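PDB 6FOP: glycoside hydrolase family 81 from Clostridium thermocellum, which degrades beta-1,3-glucans such as laminarin within the cellulosome, probably with inversion of configuration as in its family, and is present here in a mutant form. Local coordinates for residues Ala104-Ile107 with Val112-Val115; Gly169-Leu174 with Pro207-Ser212; Ile355-Gln358 with Ala364-Arg367; His476-Gly481 with Asp487-Ala492. All coordinates share one frame; numbering follows the deposited sequence.

Interaction 1. Residues Ala104-Ile107 with Val112-Val115; sequences ADKI and VDAV
Lys106 holds CG anti to its backbone N (chi1 -176°) and runs out fully extended, while Asp113 turns CG to the side of its own backbone N (chi1 -63°), and the two side chains come to lie alongside each other, pointing the same way. They sit at a classic beta bulge in the hairpin of strands 103-107 and 111-118: Asp105 and Lys106 together face the single residue Asp113. Asp113 O takes both amides, Asp105 N at 2.8 Å from a little out of the carbonyl plane, and Lys106 N in a weak bond. The return bond is regular, with Asp113 N 2.8 Å from Lys106 O.

The extra residue swings Asp105 out of the usual alternation, and its CB rests against Val115 CG2. On the face carrying Ala104 and Ala114, Ile107 and Val112 also lie side by side, with Ile107 CG1 3.9 Å from Val112 CG2; Leu45 and Ile44 of helix 43-46 cover this face.

On the other face Asp113 OD2 lies 3.5 Å from Lys106 CB, so it is the aliphatic part of the lysine that the carboxylate touches. In the conformer described here, Lys106 NZ bonds to Thr226 O in strand 223-235; a second conformer of the lysine is present. Asp113 OD1 bonds to Thr126, Asp105 OD1 bonds to Thr28 and Asn30, and Asp105 OD2 forms a salt bridge with Lys124. Between the two carboxylates, whose like charges probably repel, a water donates to Asp105 OD2 and to Asp113 OD2, 2.7 Å from each.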
loop_
_atom_site.group_PDB
_atom_site.type_symbol
_atom_site.label_atom_id
_atom_site.label_comp_id
_atom_site.label_asym_id
_atom_site.label_seq_id
_atom_site.Cartn_x
_atom_site.Cartn_y
_atom_site.Cartn_z
ATOM N N ALA A 104 6.453 21.369 1.117
ATOM C CA ALA A 104 6.865 20.333 2.069
ATOM C C ALA A 104 8.287 20.603 2.548
ATOM O O ALA A 104 9.178 20.828 1.752
ATOM C CB ALA A 104 6.783 18.947 1.446
ATOM N N ASP A 105 8.460 20.528 3.859
ATOM C CA ASP A 105 9.739 20.744 4.534
ATOM C C ASP A 105 10.386 19.449 5.047
ATOM O O ASP A 105 11.621 19.309 5.027
ATOM C CB ASP A 105 9.510 21.733 5.695
ATOM C CG ASP A 105 10.793 22.220 6.323
ATOM O OD1 ASP A 105 11.510 23.013 5.691
ATOM O OD2 ASP A 105 11.057 21.812 7.465
ATOM N N LYS A 106 9.547 18.521 5.504
ATOM C CA LYS A 106 9.980 17.238 6.068
ATOM C C LYS A 106 8.836 16.240 5.878
ATOM O O LYS A 106 7.680 16.552 6.166
ATOM C CB LYS A 106 10.336 17.381 7.554
ATOM C CG LYS A 106 10.899 16.135 8.218
ATOM C CD LYS A 106 11.393 16.360 9.648
ATOM C CE LYS A 106 11.969 15.077 10.259
ATOM N NZ LYS A 106 12.452 15.190 11.665
ATOM N N ILE A 107 9.158 15.040 5.389
ATOM C CA ILE A 107 8.176 13.966 5.242
ATOM C C ILE A 107 8.753 12.765 5.952
ATOM O O ILE A 107 9.845 12.292 5.610
ATOM C CB ILE A 107 7.839 13.664 3.781
ATOM C CG1 ILE A 107 7.229 14.894 3.098
ATOM C CG2 ILE A 107 6.873 12.487 3.726
ATOM C CD1 ILE A 107 7.090 14.779 1.584
ATOM N N VAL A 112 3.921 14.853 7.951
ATOM C CA VAL A 112 4.518 15.846 7.042
ATOM C C VAL A 112 4.578 17.193 7.756
ATOM O O VAL A 112 3.627 17.567 8.442
ATOM C CB VAL A 112 3.735 15.966 5.714
ATOM C CG1 VAL A 112 2.258 16.283 5.932
ATOM C CG2 VAL A 112 4.367 16.957 4.758
ATOM N N ASP A 113 5.688 17.892 7.580
ATOM C CA ASP A 113 5.809 19.298 7.947
ATOM C C ASP A 113 5.744 20.100 6.658
ATOM O O ASP A 113 6.506 19.819 5.728
ATOM C CB ASP A 113 7.158 19.596 8.592
ATOM C CG ASP A 113 7.395 18.873 9.905
ATOM O OD1 ASP A 113 6.449 18.393 10.562
ATOM O OD2 ASP A 113 8.590 18.781 10.284
ATOM N N ALA A 114 4.860 21.101 6.616
ATOM C CA ALA A 114 4.750 22.006 5.463
ATOM C C ALA A 114 4.847 23.453 5.928
ATOM O O ALA A 114 4.404 23.777 7.026
ATOM C CB ALA A 114 3.443 21.775 4.721
ATOM N N VAL A 115 5.384 24.301 5.059
ATOM C CA VAL A 115 5.599 25.706 5.386
ATOM C C VAL A 115 4.879 26.575 4.365
ATOM O O VAL A 115 4.942 26.328 3.158
ATOM C CB VAL A 115 7.106 26.054 5.332
ATOM C CG1 VAL A 115 7.332 27.565 5.503
ATOM C CG2 VAL A 115 7.864 25.304 6.398
HETATM O O HOH W 1 10.689 20.368 9.679
HETATM O O HOH W 2 10.893 17.714 12.681
#

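Interaction 2. Residues Gly169-Leu174 with Pro207-Ser212; sequences GVNYGL and PDNTVS
Asp208 meets Asn171 with its backbone: its carbonyl O lies 3.6 Å from Asn171 CB, and its carbonyl carbon is equally close to Asn171 ND2. The Asp208 side chain starts off away from Asn171, and its OD1 is taken up by Thr210. Next comes Asn209, whose CB sits 3.3 Å from Asn171 OD1. This is plain van der Waals contact, the two side chains crossing at a slant with their amide planes 45° apart. Asn171 carries CG beside its own backbone N (chi1 -61°), which lays the amide across the Asp208-Asn209 link, while its OD1 is bonded to Thr166 OG1. Phe154 of strand 152-155 touches both asparagines.

The place is the exit from an eight-stranded antiparallel sheet: strand 200-206, neighbour of strand 170-175, ends here and the chain turns into helix 211-220. Thr210 N and OG1 both reach back to Asp208 OD1, an Asx turn: Thr210 N bonds to Asp208 OD1 at 2.8 Å through the anti lone pair, and Thr210 OG1 at 2.7 Å from above the carboxylate plane. Thr210 is the N-cap, its side chain capping a backbone N in the first turn, and its OG1 also meets Thr213 OG1.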
loop_
_atom_site.group_PDB
_atom_site.type_symbol
_atom_site.label_atom_id
_atom_site.label_comp_id
_atom_site.label_asym_id
_atom_site.label_seq_id
_atom_site.Cartn_x
_atom_site.Cartn_y
_atom_site.Cartn_z
ATOM N N GLY A 169 -20.814 20.310 14.595
ATOM C CA GLY A 169 -20.986 19.128 15.430
ATOM C C GLY A 169 -19.706 18.438 15.849
ATOM O O GLY A 169 -19.775 17.395 16.485
ATOM N N VAL A 170 -18.545 19.029 15.533
ATOM C CA VAL A 170 -17.244 18.441 15.823
ATOM C C VAL A 170 -16.598 19.248 16.951
ATOM O O VAL A 170 -16.532 20.487 16.878
ATOM C CB VAL A 170 -16.324 18.473 14.577
ATOM C CG1 VAL A 170 -14.981 17.818 14.871
ATOM C CG2 VAL A 170 -16.988 17.768 13.398
ATOM N N ASN A 171 -16.178 18.548 18.003
ATOM C CA ASN A 171 -15.495 19.155 19.114
ATOM C C ASN A 171 -14.006 19.253 18.870
ATOM O O ASN A 171 -13.388 18.291 18.411
ATOM C CB ASN A 171 -15.776 18.353 20.390
ATOM C CG ASN A 171 -17.241 18.314 20.725
ATOM O OD1 ASN A 171 -17.823 19.344 21.050
ATOM N ND2 ASN A 171 -17.857 17.152 20.589
ATOM N N TYR A 172 -13.435 20.437 19.128
ATOM C CA TYR A 172 -12.007 20.670 19.035
ATOM C C TYR A 172 -11.470 21.345 20.277
ATOM O O TYR A 172 -12.158 22.127 20.930
ATOM C CB TYR A 172 -11.662 21.575 17.858
ATOM C CG TYR A 172 -11.865 20.994 16.493
ATOM C CD1 TYR A 172 -10.855 20.283 15.882
ATOM C CD2 TYR A 172 -13.061 21.193 15.805
ATOM C CE1 TYR A 172 -11.016 19.803 14.598
ATOM C CE2 TYR A 172 -13.251 20.689 14.527
ATOM C CZ TYR A 172 -12.218 19.993 13.930
ATOM O OH TYR A 172 -12.391 19.478 12.663
ATOM N N GLY A 173 -10.195 21.071 20.545
ATOM C CA GLY A 173 -9.404 21.839 21.486
ATOM C C GLY A 173 -8.473 22.744 20.710
ATOM O O GLY A 173 -7.880 22.315 19.717
ATOM N N LEU A 174 -8.343 23.994 21.181
ATOM C CA LEU A 174 -7.382 24.968 20.642
ATOM C C LEU A 174 -6.407 25.261 21.753
ATOM O O LEU A 174 -6.815 25.738 22.817
ATOM C CB LEU A 174 -8.078 26.234 20.179
ATOM C CG LEU A 174 -9.283 26.105 19.268
ATOM C CD1 LEU A 174 -9.866 27.476 18.999
ATOM C CD2 LEU A 174 -8.923 25.402 17.961
ATOM N N PRO A 207 -13.158 13.641 21.123
ATOM C CA PRO A 207 -14.230 12.672 20.989
ATOM C C PRO A 207 -15.520 13.095 21.698
ATOM O O PRO A 207 -16.547 12.432 21.527
ATOM C CB PRO A 207 -13.650 11.411 21.653
ATOM C CG PRO A 207 -12.657 11.942 22.631
ATOM C CD PRO A 207 -12.084 13.184 22.018
ATOM N N ASP A 208 -15.476 14.163 22.491
ATOM C CA ASP A 208 -16.660 14.620 23.230
ATOM C C ASP A 208 -16.409 16.057 23.673
ATOM O O ASP A 208 -15.327 16.581 23.443
ATOM C CB ASP A 208 -16.968 13.675 24.425
ATOM C CG ASP A 208 -15.871 13.642 25.458
ATOM O OD1 ASP A 208 -15.623 14.695 26.065
ATOM O OD2 ASP A 208 -15.230 12.569 25.648
ATOM N N ASN A 209 -17.408 16.685 24.295
ATOM C CA ASN A 209 -17.291 18.062 24.777
ATOM C C ASN A 209 -17.178 18.165 26.286
ATOM O O ASN A 209 -17.502 19.208 26.831
ATOM C CB ASN A 209 -18.445 18.931 24.271
ATOM C CG ASN A 209 -19.815 18.527 24.820
ATOM O OD1 ASN A 209 -19.983 17.530 25.536
ATOM N ND2 ASN A 209 -20.813 19.351 24.510
ATOM N N THR A 210 -16.659 17.134 26.952
ATOM C CA THR A 210 -16.487 17.215 28.389
ATOM C C THR A 210 -15.164 17.902 28.735
ATOM O O THR A 210 -14.161 17.800 28.016
ATOM C CB THR A 210 -16.546 15.834 29.071
ATOM O OG1 THR A 210 -15.385 15.044 28.755
ATOM C CG2 THR A 210 -17.830 15.099 28.682
ATOM N N VAL A 211 -15.177 18.556 29.901
ATOM C CA VAL A 211 -13.969 19.216 30.384
ATOM C C VAL A 211 -12.914 18.180 30.744
ATOM O O VAL A 211 -11.753 18.408 30.523
ATOM C CB VAL A 211 -14.306 20.149 31.569
ATOM C CG1 VAL A 211 -13.042 20.735 32.182
ATOM C CG2 VAL A 211 -15.228 21.254 31.085
ATOM N N SER A 212 -13.322 17.039 31.277
ATOM C CA SER A 212 -12.383 15.968 31.591
ATOM C C SER A 212 -11.570 15.508 30.350
ATOM O O SER A 212 -10.353 15.374 30.406
ATOM C CB SER A 212 -13.120 14.774 32.215
ATOM O OG SER A 212 -12.186 13.737 32.460
#

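Interaction 3. Residues Ile355-Gln358 with Ala364-Arg367; sequences IAEQ and AKDR
Ala356 points its methyl toward the first turns of helix 362-379, where CB lies 3.8 Å from Lys365 N and 4.2 Å from Ala364 CB. Two such small side chains let the backbones come near, the CA atoms of Ala356 and Lys365 being 5.4 Å apart. Beside this, Glu357 and Lys365 cross at a slant and touch through their aliphatic parts, Glu357 CG standing 3.9 Å from Lys365 CG. Lys365 has its CG anti to the backbone N (chi1 169°) and a long extended chain, which takes its CE to 3.6 Å from Glu357 OE2. The ammonium goes on past the carboxylate: Lys365 NZ is 4.5 Å from Glu357 OE2, too far for a salt bridge.

The contact closes a helical hairpin, helices 339-359 and 362-379 joined by a two-residue turn, of the kind that builds the (alpha/alpha)6 barrel of the family 81 C-terminal domain. Farther out, Ile324 of helix 317-329 covers both alanines. Glu357 OE2 forms a salt bridge with Arg433 NE at the end of helix 416-433, which helps to fix the carboxylate, while Glu357 OE1 is weakly bonded to a 2-methyl-2,4-pentanediol, probably from the crystallisation liquor. In the turn, Asn361 OD1 accepts from Ala364 N.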
loop_
_atom_site.group_PDB
_atom_site.type_symbol
_atom_site.label_atom_id
_atom_site.label_comp_id
_atom_site.label_asym_id
_atom_site.label_seq_id
_atom_site.Cartn_x
_atom_site.Cartn_y
_atom_site.Cartn_z
ATOM N N ILE A 355 5.106 -24.861 -14.766
ATOM C CA ILE A 355 4.190 -25.889 -15.253
ATOM C C ILE A 355 4.871 -26.638 -16.410
ATOM O O ILE A 355 4.835 -27.881 -16.473
ATOM C CB ILE A 355 2.839 -25.278 -15.650
ATOM C CG1 ILE A 355 2.211 -24.567 -14.439
ATOM C CG2 ILE A 355 1.903 -26.341 -16.215
ATOM C CD1 ILE A 355 1.000 -23.715 -14.746
ATOM N N ALA A 356 5.470 -25.890 -17.342
ATOM C CA ALA A 356 6.268 -26.522 -18.394
ATOM C C ALA A 356 7.345 -27.461 -17.840
ATOM O O ALA A 356 7.538 -28.590 -18.342
ATOM C CB ALA A 356 6.901 -25.496 -19.310
ATOM N N GLU A 357 8.032 -27.020 -16.796
ATOM C CA GLU A 357 9.083 -27.822 -16.179
ATOM C C GLU A 357 8.512 -29.090 -15.550
ATOM O O GLU A 357 9.053 -30.201 -15.743
ATOM C CB GLU A 357 9.826 -27.015 -15.115
ATOM C CG GLU A 357 10.647 -25.884 -15.704
ATOM C CD GLU A 357 11.163 -24.899 -14.706
ATOM O OE1 GLU A 357 10.553 -24.790 -13.628
ATOM O OE2 GLU A 357 12.153 -24.206 -15.047
ATOM N N GLN A 358 7.388 -28.965 -14.858
ATOM C CA GLN A 358 6.726 -30.138 -14.222
ATOM C C GLN A 358 6.330 -31.194 -15.252
ATOM O O GLN A 358 6.377 -32.395 -14.964
ATOM C CB GLN A 358 5.484 -29.706 -13.447
ATOM C CG GLN A 358 5.819 -28.916 -12.190
ATOM C CD GLN A 358 4.615 -28.248 -11.560
ATOM O OE1 GLN A 358 3.487 -28.336 -12.034
ATOM N NE2 GLN A 358 4.866 -27.543 -10.482
ATOM N N ALA A 364 9.110 -25.796 -24.422
ATOM C CA ALA A 364 8.306 -24.649 -23.946
ATOM C C ALA A 364 9.049 -23.915 -22.824
ATOM O O ALA A 364 9.104 -22.683 -22.819
ATOM C CB ALA A 364 6.945 -25.114 -23.459
ATOM N N LYS A 365 9.602 -24.663 -21.864
ATOM C CA LYS A 365 10.456 -24.068 -20.812
ATOM C C LYS A 365 11.504 -23.149 -21.405
ATOM O O LYS A 365 11.665 -22.002 -20.965
ATOM C CB LYS A 365 11.134 -25.149 -19.944
ATOM C CG LYS A 365 12.216 -24.640 -19.006
ATOM C CD LYS A 365 13.265 -25.686 -18.709
ATOM C CE LYS A 365 14.299 -25.168 -17.714
ATOM N NZ LYS A 365 15.328 -26.212 -17.472
ATOM N N ASP A 366 12.242 -23.662 -22.381
ATOM C CA ASP A 366 13.310 -22.896 -22.991
ATOM C C ASP A 366 12.777 -21.629 -23.693
ATOM O O ASP A 366 13.412 -20.561 -23.614
ATOM C CB ASP A 366 14.081 -23.751 -23.998
ATOM C CG ASP A 366 14.964 -24.807 -23.353
ATOM O OD1 ASP A 366 15.185 -24.818 -22.124
ATOM O OD2 ASP A 366 15.441 -25.674 -24.139
ATOM N N ARG A 367 11.620 -21.734 -24.358
ATOM C CA ARG A 367 11.048 -20.558 -25.014
ATOM C C ARG A 367 10.675 -19.481 -23.968
ATOM O O ARG A 367 10.922 -18.303 -24.155
ATOM C CB ARG A 367 9.832 -20.928 -25.857
ATOM C CG ARG A 367 10.243 -21.593 -27.158
ATOM C CD ARG A 367 9.244 -21.390 -28.284
ATOM N NE ARG A 367 8.870 -19.986 -28.512
ATOM C CZ ARG A 367 8.132 -19.559 -29.546
ATOM N NH1 ARG A 367 7.688 -20.409 -30.492
ATOM N NH2 ARG A 367 7.824 -18.275 -29.635
#

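Interaction 4. Residues His476-Gly481 with Asp487-Ala492; sequences HSWASG and DGNNQA. Unlike the reference sequence in segment 487-492: Ala492 (reference Glu).
Strand 490-491, an edge of the four-stranded antiparallel sheet that also holds strands 554-556, 559-561 and 80-82, is flanked near the centre of the molecule by the chain of 476-481. The touching parts run 117° apart end to end, and one backbone bond joins them directly: Ala479 N to Asn490 O, 2.9 Å. Asn489 adds a side-chain imitation of strand pairing, its amide bonding both the N and the O of Ser480. Asn489 OD1 accepts from Ser480 N at 3.0 Å, in the carbonyl plane, and Asn489 ND2 gives to Ser480 O at 2.9 Å, tilted a little from the amide plane. The same OD1 also takes Asn490 N, and ND2 has a further acceptor in Ser39 O, so the amide is held against rotation.

Trp478 is packed on both faces. His476 CE1 lies 3.3 Å above the plane on one, toward the rim; on the opposite face Asn489 CB makes a CH-pi contact, 3.9 Å from the centroid of the six-membered ring. The histidine is held by its own bond from ND1 to Ser477 O, and Trp478 NE1 bonds to Asp471.

Within the family 81 C-terminal domain, strand 490-491 leads straight to Ala492, an engineered replacement of glutamate. Just before it, Gln491 stretches out with CG anti to its N (chi1 178°), bringing OE1 to 3.2 Å from Ser477 CB. His417 bonds to that OE1, and Glu527 bridges the segments, OE2 bonding Gln491 NE2 and OE1 bonding Ser477 OG.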
loop_
_atom_site.group_PDB
_atom_site.type_symbol
_atom_site.label_atom_id
_atom_site.label_comp_id
_atom_site.label_asym_id
_atom_site.label_seq_id
_atom_site.Cartn_x
_atom_site.Cartn_y
_atom_site.Cartn_z
ATOM N N HIS A 476 -1.272 -0.154 3.299
ATOM C CA HIS A 476 -1.467 -0.545 1.925
ATOM C C HIS A 476 -0.762 0.447 1.025
ATOM O O HIS A 476 -0.282 1.497 1.507
ATOM C CB HIS A 476 -2.961 -0.634 1.561
ATOM C CG HIS A 476 -3.651 0.688 1.605
ATOM N ND1 HIS A 476 -3.591 1.592 0.562
ATOM C CD2 HIS A 476 -4.322 1.301 2.609
ATOM C CE1 HIS A 476 -4.189 2.714 0.936
ATOM N NE2 HIS A 476 -4.667 2.547 2.154
ATOM N N SER A 477 -0.783 0.197 -0.266
ATOM C CA SER A 477 -0.159 1.028 -1.242
ATOM C C SER A 477 -1.075 2.051 -1.881
ATOM O O SER A 477 -2.319 1.964 -1.770
ATOM C CB SER A 477 0.529 0.151 -2.272
ATOM O OG SER A 477 1.490 -0.684 -1.663
ATOM N N TRP A 478 -0.448 3.010 -2.558
ATOM C CA TRP A 478 -1.142 4.074 -3.244
ATOM C C TRP A 478 -0.669 4.166 -4.695
ATOM O O TRP A 478 0.540 4.096 -4.993
ATOM C CB TRP A 478 -0.879 5.411 -2.585
ATOM C CG TRP A 478 -1.473 5.626 -1.223
ATOM C CD1 TRP A 478 -0.774 5.907 -0.087
ATOM C CD2 TRP A 478 -2.854 5.701 -0.858
ATOM N NE1 TRP A 478 -1.617 6.118 0.971
ATOM C CE2 TRP A 478 -2.901 6.004 0.528
ATOM C CE3 TRP A 478 -4.059 5.489 -1.534
ATOM C CZ2 TRP A 478 -4.086 6.194 1.203
ATOM C CZ3 TRP A 478 -5.244 5.681 -0.857
ATOM C CH2 TRP A 478 -5.242 6.003 0.518
ATOM N N ALA A 479 -1.641 4.333 -5.583
ATOM C CA ALA A 479 -1.383 4.353 -7.017
ATOM C C ALA A 479 -0.982 5.698 -7.581
ATOM O O ALA A 479 -0.133 5.759 -8.472
ATOM C CB ALA A 479 -2.583 3.819 -7.766
ATOM N N SER A 480 -1.590 6.791 -7.087
ATOM C CA SER A 480 -1.365 8.110 -7.709
ATOM C C SER A 480 -0.052 8.700 -7.226
ATOM O O SER A 480 0.177 8.775 -6.030
ATOM C CB SER A 480 -2.504 9.059 -7.356
ATOM O OG SER A 480 -2.306 10.339 -7.919
ATOM N N GLY A 481 0.785 9.173 -8.149
ATOM C CA GLY A 481 1.998 9.871 -7.736
ATOM C C GLY A 481 1.745 11.151 -6.953
ATOM O O GLY A 481 2.516 11.485 -6.049
ATOM N N ASP A 487 -10.781 13.561 -3.451
ATOM C CA ASP A 487 -10.806 12.419 -2.537
ATOM C C ASP A 487 -9.453 11.845 -2.168
ATOM O O ASP A 487 -9.378 10.776 -1.530
ATOM C CB ASP A 487 -11.717 11.339 -3.117
ATOM C CG ASP A 487 -13.170 11.763 -3.102
ATOM O OD1 ASP A 487 -13.584 12.489 -2.164
ATOM O OD2 ASP A 487 -13.889 11.417 -4.024
ATOM N N GLY A 488 -8.400 12.568 -2.522
ATOM C CA GLY A 488 -7.054 12.190 -2.132
ATOM C C GLY A 488 -6.414 11.158 -3.036
ATOM O O GLY A 488 -6.626 11.176 -4.254
ATOM N N ASN A 489 -5.548 10.343 -2.451
ATOM C CA ASN A 489 -4.912 9.257 -3.209
ATOM C C ASN A 489 -5.904 8.106 -3.333
ATOM O O ASN A 489 -6.960 8.117 -2.704
ATOM C CB ASN A 489 -3.564 8.885 -2.589
ATOM C CG ASN A 489 -2.543 8.465 -3.639
ATOM O OD1 ASN A 489 -2.854 7.654 -4.525
ATOM N ND2 ASN A 489 -1.338 8.977 -3.562
ATOM N N ASN A 490 -5.547 7.115 -4.165
ATOM C CA ASN A 490 -6.395 5.968 -4.404
ATOM C C ASN A 490 -5.542 4.742 -4.646
ATOM O O ASN A 490 -4.408 4.842 -5.065
ATOM C CB ASN A 490 -7.334 6.168 -5.601
ATOM C CG ASN A 490 -6.602 6.111 -6.907
ATOM O OD1 ASN A 490 -6.387 4.999 -7.460
ATOM N ND2 ASN A 490 -6.213 7.264 -7.440
ATOM N N GLN A 491 -6.149 3.583 -4.409
ATOM C CA GLN A 491 -5.638 2.338 -4.979
ATOM C C GLN A 491 -6.859 1.481 -5.363
ATOM O O GLN A 491 -7.754 1.271 -4.534
ATOM C CB GLN A 491 -4.680 1.555 -4.066
ATOM C CG GLN A 491 -4.224 0.234 -4.704
ATOM C CD GLN A 491 -3.067 -0.390 -3.983
ATOM O OE1 GLN A 491 -1.903 -0.190 -4.381
ATOM N NE2 GLN A 491 -3.350 -1.130 -2.909
ATOM N N ALA A 492 -6.845 0.977 -6.600
ATOM C CA ALA A 492 -7.866 0.013 -7.071
ATOM C C ALA A 492 -7.326 -1.413 -6.831
ATOM O O ALA A 492 -7.719 -2.064 -5.868
ATOM C CB ALA A 492 -8.250 0.312 -8.509
#

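How the interactions relate
Interactions 1 and 2 belong to one eight-stranded sheet, interaction 1 at its outermost hairpin, interaction 2 on strand 170-175 and the turn that leaves strand 200-206, with centres about 27 Å apart. Interactions 3 and 4 both lie in the family 81 C-terminal domain, about 37 Å apart between centres: interaction 3 about 33 Å from the centre of the chain, interaction 4 about 8 Å. Interaction 4 carries the engineered Ala492 and so probably lies close to the active site. Interaction 1 is the closest to interaction 4, about 9 Å between nearest atoms, and metals sit by both: Ala104 is about 7 Å from magnesium and Trp478 about 6 Å from calcium. Interactions 2 and 3 mark opposite sides of the molecule, about 65 Å between centres.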